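Local coordinates for protein esterase (uncultured bacterium pCosCE1, PDB 7ATL) that hydrolyses carboxylic esters as a family VIII carboxylesterase of beta-lactamase-like fold and also shows promiscuous acyltransferase activity, at residues Lys68-Leu73 against Leu275-Thr280; Ala295-Ala300 against Phe315-Ala320; Asn334-Trp339 against Ser346-Pro351. One frame throughout, in Å; residues are numbered along the deposited sequence.

In the fold
The three contacts follow one another in series along the chain, with centres 10 to 12 Å apart, in the beta-lactamase-like fold. Contact 1 packs helix 67-80, which carries K68 of a probable SxxK motif, against helix 271-283. Contact 2 joins the end of helix 291-297 to the loop between strands 313-315 and 320-322, and contact 3 pairs strands 337-341 and 345-350 of the same antiparallel sheet. Contact 1 rests on both others: T72 packs on G318, and P69 and V278 on W347. A hydrogen bond between R298 and Y349 ties contacts 2 and 3 together. The helix bearing the presumed nucleophile motif is thus packed against helices and sheet alike.

Contact 1 (Lys68-Leu73 against Leu275-Thr280); sequences KPYITL and LQLVET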
ATOM      1  N   LYS A  68       0.706  -2.215  -2.931  1.00 24.33           N
ATOM      2  CA  LYS A  68       1.690  -3.271  -2.556  1.00 25.44           C
ATOM      3  C   LYS A  68       1.023  -4.613  -2.236  1.00 25.38           C
ATOM      4  O   LYS A  68       1.445  -5.654  -2.752  1.00 24.92           O
ATOM      5  CB  LYS A  68       2.556  -2.746  -1.407  1.00 25.61           C
ATOM      6  CG  LYS A  68       3.478  -1.634  -1.869  1.00 25.57           C
ATOM      7  CD  LYS A  68       4.364  -1.088  -0.810  1.00 26.58           C
ATOM      8  CE  LYS A  68       5.504  -0.286  -1.423  1.00 27.80           C
ATOM      9  NZ  LYS A  68       5.088   1.096  -1.772  1.00 26.81           N
ATOM     10  N   PRO A  69       0.024  -4.687  -1.324  1.00 25.42           N
ATOM     11  CA  PRO A  69      -0.589  -5.973  -0.994  1.00 26.37           C
ATOM     12  C   PRO A  69      -1.271  -6.612  -2.213  1.00 26.43           C
ATOM     13  O   PRO A  69      -1.203  -7.821  -2.331  1.00 26.82           O
ATOM     14  CB  PRO A  69      -1.551  -5.675   0.155  1.00 24.06           C
ATOM     15  CG  PRO A  69      -1.727  -4.193   0.110  1.00 25.14           C
ATOM     16  CD  PRO A  69      -0.455  -3.612  -0.458  1.00 24.23           C
ATOM     17  N   TYR A  70      -1.834  -5.785  -3.099  1.00 25.93           N
ATOM     18  CA  TYR A  70      -2.371  -6.206  -4.417  1.00 24.93           C
ATOM     19  C   TYR A  70      -1.305  -6.975  -5.210  1.00 25.52           C
ATOM     20  O   TYR A  70      -1.601  -8.088  -5.684  1.00 24.77           O
ATOM     21  CB  TYR A  70      -2.921  -5.002  -5.183  1.00 23.40           C
ATOM     22  CG  TYR A  70      -4.375  -4.712  -4.893  1.00 23.75           C
ATOM     23  CD1 TYR A  70      -5.347  -5.677  -5.072  1.00 23.07           C
ATOM     24  CD2 TYR A  70      -4.781  -3.481  -4.412  1.00 23.46           C
ATOM     25  CE1 TYR A  70      -6.680  -5.425  -4.815  1.00 22.54           C
ATOM     26  CE2 TYR A  70      -6.107  -3.204  -4.141  1.00 22.22           C
ATOM     27  CZ  TYR A  70      -7.057  -4.180  -4.355  1.00 22.76           C
ATOM     28  OH  TYR A  70      -8.360  -3.921  -4.089  1.00 23.07           O
ATOM     29  N   ILE A  71      -0.106  -6.407  -5.384  1.00 26.69           N
ATOM     30  CA  ILE A  71       0.921  -6.996  -6.291  1.00 26.39           C
ATOM     31  C   ILE A  71       1.667  -8.097  -5.530  1.00 27.54           C
ATOM     32  O   ILE A  71       2.062  -9.105  -6.185  1.00 28.27           O
ATOM     33  CB  ILE A  71       1.849  -5.928  -6.889  1.00 26.78           C
ATOM     34  CG1 ILE A  71       1.057  -4.835  -7.603  1.00 26.58           C
ATOM     35  CG2 ILE A  71       2.868  -6.566  -7.821  1.00 27.57           C
ATOM     36  CD1 ILE A  71       0.254  -5.324  -8.773  1.00 26.69           C
ATOM     37  N   THR A  72       1.811  -7.951  -4.210  1.00 25.60           N
ATOM     38  CA  THR A  72       2.294  -9.049  -3.336  1.00 25.91           C
ATOM     39  C   THR A  72       1.365 -10.263  -3.515  1.00 26.39           C
ATOM     40  O   THR A  72       1.885 -11.381  -3.702  1.00 26.46           O
ATOM     41  CB  THR A  72       2.402  -8.595  -1.880  1.00 24.84           C
ATOM     42  OG1 THR A  72       3.353  -7.530  -1.843  1.00 21.70           O
ATOM     43  CG2 THR A  72       2.802  -9.722  -0.951  1.00 23.96           C
ATOM     44  N   LEU A  73       0.043 -10.058  -3.513  1.00 26.92           N
ATOM     45  CA  LEU A  73      -0.937 -11.158  -3.749  1.00 26.12           C
ATOM     46  C   LEU A  73      -0.680 -11.807  -5.112  1.00 25.87           C
ATOM     47  O   LEU A  73      -0.729 -13.032  -5.170  1.00 26.74           O
ATOM     48  CB  LEU A  73      -2.399 -10.697  -3.686  1.00 25.68           C
ATOM     49  CG  LEU A  73      -3.394 -11.822  -4.000  1.00 25.47           C
ATOM     50  CD1 LEU A  73      -3.103 -13.031  -3.128  1.00 26.82           C
ATOM     51  CD2 LEU A  73      -4.824 -11.393  -3.811  1.00 26.10           C
ATOM     52  N   LEU A 275     -11.271  -4.507   0.517  1.00 28.83           N
ATOM     53  CA  LEU A 275     -11.792  -5.385   1.589  1.00 29.75           C
ATOM     54  C   LEU A 275     -11.741  -6.835   1.109  1.00 29.80           C
ATOM     55  O   LEU A 275     -11.415  -7.702   1.937  1.00 27.60           O
ATOM     56  CB  LEU A 275     -13.218  -4.985   1.963  1.00 33.37           C
ATOM     57  CG  LEU A 275     -13.837  -5.852   3.061  1.00 35.29           C
ATOM     58  CD1 LEU A 275     -12.941  -5.912   4.288  1.00 35.64           C
ATOM     59  CD2 LEU A 275     -15.202  -5.332   3.453  1.00 37.01           C
ATOM     60  N   GLN A 276     -12.059  -7.081  -0.171  1.00 31.72           N
ATOM     61  CA  GLN A 276     -11.934  -8.413  -0.825  1.00 31.75           C
ATOM     62  C   GLN A 276     -10.486  -8.860  -0.668  1.00 31.90           C
ATOM     63  O   GLN A 276     -10.256 -10.004  -0.244  1.00 33.46           O
ATOM     64  CB  GLN A 276     -12.263  -8.370  -2.321  1.00 38.09           C
ATOM     65  CG  GLN A 276     -13.746  -8.455  -2.662  1.00 42.04           C
ATOM     66  CD  GLN A 276     -14.355  -9.630  -1.933  1.00 47.03           C
ATOM     67  OE1 GLN A 276     -13.958 -10.792  -2.114  1.00 44.60           O
ATOM     68  NE2 GLN A 276     -15.282  -9.318  -1.041  1.00 45.39           N
ATOM     69  N   LEU A 277      -9.545  -7.975  -1.000  1.00 28.00           N
ATOM     70  CA  LEU A 277      -8.094  -8.269  -0.907  1.00 27.64           C
ATOM     71  C   LEU A 277      -7.719  -8.642   0.544  1.00 28.17           C
ATOM     72  O   LEU A 277      -7.000  -9.637   0.748  1.00 27.73           O
ATOM     73  CB  LEU A 277      -7.317  -7.040  -1.385  1.00 26.72           C
ATOM     74  CG  LEU A 277      -5.843  -7.029  -1.000  1.00 26.42           C
ATOM     75  CD1 LEU A 277      -5.134  -8.203  -1.677  1.00 27.37           C
ATOM     76  CD2 LEU A 277      -5.188  -5.698  -1.357  1.00 26.17           C
ATOM     77  N   VAL A 278      -8.144  -7.853   1.527  1.00 26.82           N
ATOM     78  CA  VAL A 278      -7.714  -8.042   2.939  1.00 27.21           C
ATOM     79  C   VAL A 278      -8.343  -9.333   3.503  1.00 28.23           C
ATOM     80  O   VAL A 278      -7.603 -10.094   4.186  1.00 30.85           O
ATOM     81  CB  VAL A 278      -8.029  -6.801   3.787  1.00 26.78           C
ATOM     82  CG1 VAL A 278      -7.707  -7.022   5.254  1.00 27.05           C
ATOM     83  CG2 VAL A 278      -7.302  -5.567   3.265  1.00 27.56           C
ATOM     84  N   GLU A 279      -9.626  -9.603   3.238  1.00 27.11           N
ATOM     85  CA  GLU A 279     -10.292 -10.872   3.646  1.00 26.57           C
ATOM     86  C   GLU A 279      -9.505 -12.058   3.068  1.00 25.89           C
ATOM     87  O   GLU A 279      -9.153 -12.973   3.839  1.00 25.61           O
ATOM     88  CB  GLU A 279     -11.755 -10.905   3.198  1.00 27.98           C
ATOM     89  CG  GLU A 279     -12.698 -10.372   4.254  1.00 29.42           C
ATOM     90  CD  GLU A 279     -12.688 -11.213   5.514  1.00 29.61           C
ATOM     91  OE1 GLU A 279     -13.157 -12.386   5.424  1.00 30.59           O
ATOM     92  OE2 GLU A 279     -12.168 -10.716   6.555  1.00 28.19           O
ATOM     93  N   THR A 280      -9.169 -12.011   1.781  1.00 25.40           N
ATOM     94  CA  THR A 280      -8.361 -13.043   1.077  1.00 26.64           C
ATOM     95  C   THR A 280      -7.022 -13.281   1.793  1.00 29.19           C
ATOM     96  O   THR A 280      -6.643 -14.448   1.997  1.00 29.64           O
ATOM     97  CB  THR A 280      -8.142 -12.633  -0.379  1.00 27.09           C
ATOM     98  OG1 THR A 280      -9.428 -12.419  -0.963  1.00 25.88           O
ATOM     99  CG2 THR A 280      -7.384 -13.680  -1.164  1.00 28.71           C
TER
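L277 is the central residue of this helix-helix contact in the beta-lactamase-like fold, reaching from helix 271-283 to lie against P69, Y70 and L73 of helix 67-80, which carries K68 of a probable SxxK motif. The short segments cross at 53°, their axes 10.5 Å apart at the closest point. With CG anti to its backbone N (chi1 164°), L277 sends its two methyl groups to different partners. CD2 sits over one face of the Y70 ring, 3.5 Å from the ring centroid and only 3° off the normal, a CH-pi contact. The same methyl meets the ring of P69, with L277 CD2 3.9 Å from P69 CB, the two side chains crossing at about a right angle. CD1 turns instead to L73, whose side chain runs past that of L277 in the opposite direction, and the methyl CD2 of L73 also approaches T280. All five residues are buried, and the side chains meet through carbon atoms, with no polar bond between the two segments.

Further out, F194 meets the Y70 ring at a steep angle, and W347 of strand 345-350 lies against both P69 and V278, so the helix pair also rests on the sheet. The end of the K68 side chain leads away from the interface; its NZ is hydrogen-bonded to S65, Y123, Y171 and the carbonyl of G264, a cluster consistent with the catalytic centre of this family. K68 O accepts from both T72 N and T72 OG1, the hydroxyl oxygen lying 2.8 Å from K68 O and above the carbonyl plane.

Contact 2 (Ala295-Ala300 against Phe315-Ala320); sequences ALMRQA and FGFGGA
Near the end of helix 291-297 the chain runs beside the glycine-rich loop 315-320, to which one backbone hydrogen bond ties it: F317 N donates to M297 O over 2.8 Å, nearly straight at 165° and in the carbonyl plane, on a lone pair. The CA of G316 also faces this oxygen, in a CA-H...O contact. A side chain at G316 would collide with M297 O and crowd Q299 O, so the close approach of the two backbones depends on a glycine there. At G318 a positive phi of 113° likewise suits a residue without CB.

F317 and M297 carry most of the buried surface. F317, its CG anti to the carbonyl carbon, points its CB at the helix end; M297 CG lies 4.1 Å from F317 CB, and the two side chains cross at about a right angle. The methionine chain is extended through chi2 and then bends at chi3 (66°), which brings the methyl CE to 3.4 Å from F317 O. L296 comes obliquely at the far part of the phenyl ring, its CG 4.1 Å from F317 CE2.

Around them, F317 stacks on the ring of H301, and both F317 and M297 touch T72 and M76 of helix 67-80. F315 faces the other way, with its ring edge-to-face with W339. Residues 316-319 form the tight turn, closed by a bond from G316 N to G319 O, of the hairpin linking adjacent antiparallel strands 313-315 and 320-322 at the edge of the beta-lactamase-like sheet, with the end of helix 291-297 packed beside it.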
ATOM      1  N   ALA A 295      -1.088 -17.721   5.992  1.00 27.52           N
ATOM      2  CA  ALA A 295      -0.351 -17.809   7.284  1.00 26.47           C
ATOM      3  C   ALA A 295       1.112 -17.422   7.079  1.00 24.39           C
ATOM      4  O   ALA A 295       1.659 -16.758   7.979  1.00 24.45           O
ATOM      5  CB  ALA A 295      -0.447 -19.190   7.883  1.00 26.72           C
ATOM      6  N   LEU A 296       1.709 -17.876   5.976  1.00 22.94           N
ATOM      7  CA  LEU A 296       3.103 -17.548   5.575  1.00 25.24           C
ATOM      8  C   LEU A 296       3.247 -16.026   5.433  1.00 26.40           C
ATOM      9  O   LEU A 296       4.243 -15.471   5.948  1.00 25.40           O
ATOM     10  CB  LEU A 296       3.431 -18.255   4.258  1.00 25.80           C
ATOM     11  CG  LEU A 296       4.790 -17.930   3.638  1.00 28.01           C
ATOM     12  CD1 LEU A 296       5.917 -18.293   4.592  1.00 29.01           C
ATOM     13  CD2 LEU A 296       4.975 -18.647   2.296  1.00 27.66           C
ATOM     14  N   MET A 297       2.263 -15.369   4.808  1.00 25.71           N
ATOM     15  CA  MET A 297       2.345 -13.926   4.475  1.00 25.92           C
ATOM     16  C   MET A 297       2.375 -13.082   5.761  1.00 28.20           C
ATOM     17  O   MET A 297       2.919 -11.961   5.699  1.00 30.36           O
ATOM     18  CB  MET A 297       1.203 -13.518   3.534  1.00 24.81           C
ATOM     19  CG  MET A 297       1.333 -14.179   2.181  1.00 24.82           C
ATOM     20  SD  MET A 297      -0.047 -13.873   1.078  1.00 28.49           S
ATOM     21  CE  MET A 297       0.172 -12.106   0.861  1.00 27.25           C
ATOM     22  N   ARG A 298       1.883 -13.596   6.898  1.00 30.10           N
ATOM     23  CA  ARG A 298       1.783 -12.835   8.179  1.00 30.64           C
ATOM     24  C   ARG A 298       2.777 -13.380   9.219  1.00 29.87           C
ATOM     25  O   ARG A 298       2.741 -12.956  10.395  1.00 28.58           O
ATOM     26  CB  ARG A 298       0.337 -12.851   8.700  1.00 33.50           C
ATOM     27  CG  ARG A 298      -0.239 -14.232   9.008  1.00 33.88           C
ATOM     28  CD  ARG A 298      -1.336 -14.190  10.062  1.00 33.77           C
ATOM     29  NE  ARG A 298      -2.169 -15.383  10.028  1.00 31.64           N
ATOM     30  CZ  ARG A 298      -3.133 -15.601   9.144  1.00 31.42           C
ATOM     31  NH1 ARG A 298      -3.409 -14.716   8.198  1.00 31.34           N
ATOM     32  NH2 ARG A 298      -3.810 -16.730   9.190  1.00 33.15           N
ATOM     33  N   GLN A 299       3.677 -14.264   8.822  1.00 31.84           N
ATOM     34  CA  GLN A 299       4.881 -14.515   9.649  1.00 35.66           C
ATOM     35  C   GLN A 299       5.738 -13.245   9.705  1.00 33.79           C
ATOM     36  O   GLN A 299       5.731 -12.447   8.735  1.00 31.57           O
ATOM     37  CB  GLN A 299       5.683 -15.684   9.096  1.00 38.41           C
ATOM     38  CG  GLN A 299       5.030 -17.030   9.354  1.00 40.39           C
ATOM     39  CD  GLN A 299       5.770 -18.104   8.597  1.00 47.56           C
ATOM     40  OE1 GLN A 299       5.186 -19.119   8.212  1.00 52.19           O
ATOM     41  NE2 GLN A 299       7.060 -17.872   8.356  1.00 49.60           N
ATOM     42  N   ALA A 300       6.473 -13.080  10.798  1.00 31.22           N
ATOM     43  CA  ALA A 300       7.474 -12.007  10.979  1.00 31.85           C
ATOM     44  C   ALA A 300       8.783 -12.369  10.249  1.00 30.49           C
ATOM     45  O   ALA A 300       9.801 -12.549  10.935  1.00 29.17           O
ATOM     46  CB  ALA A 300       7.699 -11.781  12.454  1.00 31.50           C
ATOM     47  N   PHE A 315       7.634  -7.282   9.795  1.00 23.66           N
ATOM     48  CA  PHE A 315       7.092  -7.240   8.422  1.00 23.16           C
ATOM     49  C   PHE A 315       7.029  -8.649   7.844  1.00 23.52           C
ATOM     50  O   PHE A 315       7.945  -9.484   8.083  1.00 25.07           O
ATOM     51  CB  PHE A 315       7.947  -6.345   7.531  1.00 23.95           C
ATOM     52  CG  PHE A 315       7.174  -5.721   6.404  1.00 23.64           C
ATOM     53  CD1 PHE A 315       6.485  -4.542   6.587  1.00 23.21           C
ATOM     54  CD2 PHE A 315       7.135  -6.318   5.159  1.00 24.37           C
ATOM     55  CE1 PHE A 315       5.778  -3.972   5.544  1.00 23.69           C
ATOM     56  CE2 PHE A 315       6.442  -5.732   4.112  1.00 24.96           C
ATOM     57  CZ  PHE A 315       5.741  -4.576   4.312  1.00 23.54           C
ATOM     58  N   GLY A 316       5.964  -8.889   7.090  1.00 21.86           N
ATOM     59  CA  GLY A 316       5.669 -10.171   6.445  1.00 22.36           C
ATOM     60  C   GLY A 316       5.806 -10.027   4.954  1.00 23.66           C
ATOM     61  O   GLY A 316       6.825  -9.435   4.529  1.00 25.23           O
ATOM     62  N   PHE A 317       4.850 -10.592   4.212  1.00 23.70           N
ATOM     63  CA  PHE A 317       4.636 -10.378   2.769  1.00 24.47           C
ATOM     64  C   PHE A 317       3.303  -9.656   2.608  1.00 27.50           C
ATOM     65  O   PHE A 317       2.252 -10.312   2.838  1.00 31.96           O
ATOM     66  CB  PHE A 317       4.624 -11.701   2.014  1.00 24.54           C
ATOM     67  CG  PHE A 317       5.831 -12.590   2.184  1.00 27.28           C
ATOM     68  CD1 PHE A 317       7.076 -12.074   2.509  1.00 29.44           C
ATOM     69  CD2 PHE A 317       5.720 -13.959   1.971  1.00 28.58           C
ATOM     70  CE1 PHE A 317       8.179 -12.905   2.653  1.00 30.09           C
ATOM     71  CE2 PHE A 317       6.825 -14.783   2.092  1.00 30.21           C
ATOM     72  CZ  PHE A 317       8.054 -14.253   2.433  1.00 30.09           C
ATOM     73  N   GLY A 318       3.346  -8.355   2.287  1.00 26.35           N
ATOM     74  CA  GLY A 318       2.156  -7.523   2.012  1.00 26.45           C
ATOM     75  C   GLY A 318       1.895  -6.440   3.052  1.00 24.98           C
ATOM     76  O   GLY A 318       1.161  -5.505   2.737  1.00 23.11           O
ATOM     77  N   GLY A 319       2.467  -6.544   4.252  1.00 26.51           N
ATOM     78  CA  GLY A 319       2.379  -5.466   5.259  1.00 27.03           C
ATOM     79  C   GLY A 319       3.116  -5.815   6.536  1.00 25.27           C
ATOM     80  O   GLY A 319       3.832  -6.801   6.534  1.00 22.66           O
ATOM     81  N   ALA A 320       2.935  -5.004   7.572  1.00 24.90           N
ATOM     82  CA  ALA A 320       3.606  -5.129   8.883  1.00 27.67           C
ATOM     83  C   ALA A 320       2.863  -6.174   9.727  1.00 29.78           C
ATOM     84  O   ALA A 320       1.609  -6.265   9.624  1.00 28.41           O
ATOM     85  CB  ALA A 320       3.648  -3.792   9.594  1.00 27.62           C
TER

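Contact 3 (Asn334-Trp339 against Ser346-Pro351); sequences NGTLQW and SWFYDP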
ATOM      1  N   ASN A 334      -1.803 -10.016  18.336  1.00 30.18           N
ATOM      2  CA  ASN A 334      -0.611 -10.537  17.641  1.00 29.81           C
ATOM      3  C   ASN A 334      -1.067 -11.300  16.408  1.00 29.12           C
ATOM      4  O   ASN A 334      -2.099 -11.956  16.497  1.00 34.71           O
ATOM      5  CB  ASN A 334       0.248 -11.368  18.575  1.00 30.95           C
ATOM      6  CG  ASN A 334       0.806 -10.533  19.709  1.00 32.70           C
ATOM      7  OD1 ASN A 334       1.025  -9.326  19.611  1.00 33.47           O
ATOM      8  ND2 ASN A 334       1.026 -11.183  20.822  1.00 37.36           N
ATOM      9  N   GLY A 335      -0.324 -11.161  15.303  1.00 28.16           N
ATOM     10  CA  GLY A 335      -0.623 -11.774  13.992  1.00 28.57           C
ATOM     11  C   GLY A 335      -1.330 -10.819  13.033  1.00 27.71           C
ATOM     12  O   GLY A 335      -1.518 -11.202  11.861  1.00 26.77           O
ATOM     13  N   THR A 336      -1.760  -9.652  13.531  1.00 27.19           N
ATOM     14  CA  THR A 336      -2.406  -8.574  12.754  1.00 26.53           C
ATOM     15  C   THR A 336      -1.470  -8.171  11.616  1.00 26.35           C
ATOM     16  O   THR A 336      -0.270  -7.997  11.867  1.00 26.60           O
ATOM     17  CB  THR A 336      -2.748  -7.377  13.639  1.00 26.34           C
ATOM     18  OG1 THR A 336      -3.891  -7.747  14.397  1.00 27.96           O
ATOM     19  CG2 THR A 336      -3.090  -6.136  12.855  1.00 26.83           C
ATOM     20  N   LEU A 337      -2.004  -8.118  10.403  1.00 26.32           N
ATOM     21  CA  LEU A 337      -1.297  -7.626   9.201  1.00 26.33           C
ATOM     22  C   LEU A 337      -1.865  -6.244   8.909  1.00 27.26           C
ATOM     23  O   LEU A 337      -3.094  -6.134   8.860  1.00 27.27           O
ATOM     24  CB  LEU A 337      -1.529  -8.587   8.033  1.00 25.79           C
ATOM     25  CG  LEU A 337      -0.637  -8.353   6.815  1.00 26.41           C
ATOM     26  CD1 LEU A 337       0.800  -8.754   7.126  1.00 26.83           C
ATOM     27  CD2 LEU A 337      -1.161  -9.107   5.599  1.00 27.01           C
ATOM     28  N   GLN A 338      -1.010  -5.237   8.735  1.00 26.74           N
ATOM     29  CA  GLN A 338      -1.452  -3.834   8.547  1.00 25.76           C
ATOM     30  C   GLN A 338      -0.491  -3.105   7.624  1.00 24.93           C
ATOM     31  O   GLN A 338       0.710  -3.345   7.712  1.00 24.38           O
ATOM     32  CB  GLN A 338      -1.459  -3.103   9.887  1.00 26.56           C
ATOM     33  CG  GLN A 338      -1.750  -1.608   9.789  1.00 26.54           C
ATOM     34  CD  GLN A 338      -1.931  -1.044  11.173  1.00 27.02           C
ATOM     35  OE1 GLN A 338      -2.953  -1.226  11.799  1.00 27.25           O
ATOM     36  NE2 GLN A 338      -0.919  -0.373  11.685  1.00 28.51           N
ATOM     37  N   TRP A 339      -1.017  -2.189   6.832  1.00 25.83           N
ATOM     38  CA  TRP A 339      -0.215  -1.150   6.143  1.00 27.39           C
ATOM     39  C   TRP A 339      -1.158  -0.018   5.735  1.00 28.51           C
ATOM     40  O   TRP A 339      -2.338  -0.069   6.158  1.00 28.60           O
ATOM     41  CB  TRP A 339       0.535  -1.780   4.965  1.00 27.12           C
ATOM     42  CG  TRP A 339       1.821  -1.100   4.646  1.00 24.57           C
ATOM     43  CD1 TRP A 339       2.144  -0.515   3.467  1.00 24.00           C
ATOM     44  CD2 TRP A 339       2.949  -0.931   5.515  1.00 26.13           C
ATOM     45  NE1 TRP A 339       3.391   0.023   3.540  1.00 24.29           N
ATOM     46  CE2 TRP A 339       3.909  -0.202   4.789  1.00 26.53           C
ATOM     47  CE3 TRP A 339       3.255  -1.317   6.826  1.00 27.22           C
ATOM     48  CZ2 TRP A 339       5.147   0.149   5.336  1.00 26.83           C
ATOM     49  CZ3 TRP A 339       4.474  -0.970   7.368  1.00 26.99           C
ATOM     50  CH2 TRP A 339       5.409  -0.250   6.626  1.00 27.76           C
ATOM     51  N   SER A 346      -5.411   3.471   5.625  1.00 25.18           N
ATOM     52  CA  SER A 346      -4.980   2.382   6.536  1.00 25.68           C
ATOM     53  C   SER A 346      -5.819   1.134   6.243  1.00 24.87           C
ATOM     54  O   SER A 346      -6.918   1.265   5.702  1.00 23.76           O
ATOM     55  CB  SER A 346      -5.023   2.783   7.991  1.00 24.07           C
ATOM     56  OG  SER A 346      -6.330   3.145   8.385  1.00 25.49           O
ATOM     57  N   TRP A 347      -5.258  -0.036   6.501  1.00 24.38           N
ATOM     58  CA  TRP A 347      -6.005  -1.311   6.441  1.00 27.01           C
ATOM     59  C   TRP A 347      -5.312  -2.320   7.359  1.00 26.96           C
ATOM     60  O   TRP A 347      -4.111  -2.174   7.623  1.00 25.24           O
ATOM     61  CB  TRP A 347      -6.128  -1.819   4.998  1.00 28.17           C
ATOM     62  CG  TRP A 347      -4.808  -2.176   4.389  1.00 28.75           C
ATOM     63  CD1 TRP A 347      -4.042  -1.377   3.598  1.00 26.67           C
ATOM     64  CD2 TRP A 347      -4.079  -3.410   4.557  1.00 28.66           C
ATOM     65  NE1 TRP A 347      -2.903  -2.037   3.240  1.00 28.81           N
ATOM     66  CE2 TRP A 347      -2.882  -3.279   3.823  1.00 29.19           C
ATOM     67  CE3 TRP A 347      -4.313  -4.610   5.238  1.00 27.54           C
ATOM     68  CZ2 TRP A 347      -1.919  -4.297   3.763  1.00 27.18           C
ATOM     69  CZ3 TRP A 347      -3.369  -5.616   5.165  1.00 26.24           C
ATOM     70  CH2 TRP A 347      -2.190  -5.462   4.435  1.00 25.35           C
ATOM     71  N   PHE A 348      -6.072  -3.279   7.868  1.00 27.86           N
ATOM     72  CA  PHE A 348      -5.534  -4.380   8.696  1.00 28.57           C
ATOM     73  C   PHE A 348      -6.591  -5.470   8.760  1.00 27.89           C
ATOM     74  O   PHE A 348      -7.785  -5.165   8.625  1.00 28.36           O
ATOM     75  CB  PHE A 348      -5.097  -3.895  10.087  1.00 28.71           C
ATOM     76  CG  PHE A 348      -6.182  -3.374  11.004  1.00 30.45           C
ATOM     77  CD1 PHE A 348      -6.949  -4.241  11.772  1.00 30.25           C
ATOM     78  CD2 PHE A 348      -6.412  -2.010  11.134  1.00 29.85           C
ATOM     79  CE1 PHE A 348      -7.923  -3.755  12.635  1.00 30.98           C
ATOM     80  CE2 PHE A 348      -7.387  -1.528  11.996  1.00 28.80           C
ATOM     81  CZ  PHE A 348      -8.143  -2.399  12.741  1.00 29.04           C
ATOM     82  N   TYR A 349      -6.132  -6.700   8.923  1.00 27.02           N
ATOM     83  CA  TYR A 349      -6.943  -7.816   9.448  1.00 27.79           C
ATOM     84  C   TYR A 349      -6.273  -8.243  10.741  1.00 28.49           C
ATOM     85  O   TYR A 349      -5.038  -8.221  10.771  1.00 28.30           O
ATOM     86  CB  TYR A 349      -7.090  -8.942   8.425  1.00 26.24           C
ATOM     87  CG  TYR A 349      -5.851  -9.742   8.155  1.00 25.63           C
ATOM     88  CD1 TYR A 349      -5.328 -10.568   9.120  1.00 27.63           C
ATOM     89  CD2 TYR A 349      -5.260  -9.753   6.904  1.00 27.18           C
ATOM     90  CE1 TYR A 349      -4.219 -11.362   8.869  1.00 29.63           C
ATOM     91  CE2 TYR A 349      -4.160 -10.550   6.625  1.00 27.29           C
ATOM     92  CZ  TYR A 349      -3.633 -11.351   7.620  1.00 27.90           C
ATOM     93  OH  TYR A 349      -2.541 -12.128   7.411  1.00 28.40           O
ATOM     94  N   ASP A 350      -7.082  -8.523  11.758  1.00 28.34           N
ATOM     95  CA  ASP A 350      -6.684  -9.200  13.014  1.00 30.18           C
ATOM     96  C   ASP A 350      -7.136 -10.664  12.898  1.00 31.89           C
ATOM     97  O   ASP A 350      -8.343 -10.951  12.913  1.00 28.64           O
ATOM     98  CB  ASP A 350      -7.271  -8.400  14.182  1.00 30.44           C
ATOM     99  CG  ASP A 350      -7.024  -9.028  15.535  1.00 30.32           C
ATOM    100  OD1 ASP A 350      -6.901 -10.272  15.577  1.00 28.37           O
ATOM    101  OD2 ASP A 350      -6.972  -8.268  16.530  1.00 32.16           O
ATOM    102  N   PRO A 351      -6.201 -11.642  12.744  1.00 33.09           N
ATOM    103  CA  PRO A 351      -6.579 -13.048  12.546  1.00 31.23           C
ATOM    104  C   PRO A 351      -7.293 -13.638  13.767  1.00 30.72           C
ATOM    105  O   PRO A 351      -8.169 -14.423  13.542  1.00 29.43           O
ATOM    106  CB  PRO A 351      -5.254 -13.769  12.292  1.00 31.01           C
ATOM    107  CG  PRO A 351      -4.237 -12.898  12.996  1.00 31.23           C
ATOM    108  CD  PRO A 351      -4.737 -11.478  12.793  1.00 32.20           C
TER
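Strands 337-341 and 345-350 form a beta hairpin in the antiparallel sheet of the beta-lactamase-like fold, and L337, W339, W347 and Y349 project from the same face of it. L337, with CG anti to its backbone N, stands between two aromatic rings. Its CB lies over the face of the Y349 ring, 3.8 Å from the centroid and displaced toward the rim, a CH-pi contact; its methyl CD2 passes on to 3.5 Å from Y349 CE2. The same methyl lies in plane at the edge of the W347 indole. W347 and Y349 both hold CG in the crowded position between backbone N and carbonyl carbon (chi1 65° and 71°), which swings their rings over the neighbouring strand. The indole therefore has W339 N above the centre of its face, and W339 CB meets W347 CZ2 at 3.7 Å. The W339 ring itself leads away, its NE1 bonded to the hydroxyl of Y171. This side chain touches residues of the probable SxxK site and lies about 4 Å from bound polyethylene glycols, consistent with the hairpin lining the active-site pocket.

On the other face Q338 and F348 lie side by side, amide and ring planes 60° apart; OE1 accepts a hydrogen bond from Q332 NE2, and NE2 is hydrogen-bonded to Q309 OE1. L337-Y349 and W339-W347 are hydrogen-bonded pairs, with Q338-F348 the non-hydrogen-bonded pair between them. V278 and L281 lie against Y349, whose hydroxyl is bonded to R298. The shortest rung runs from W347 N to W339 O, 2.9 Å and nearly along the C=O axis.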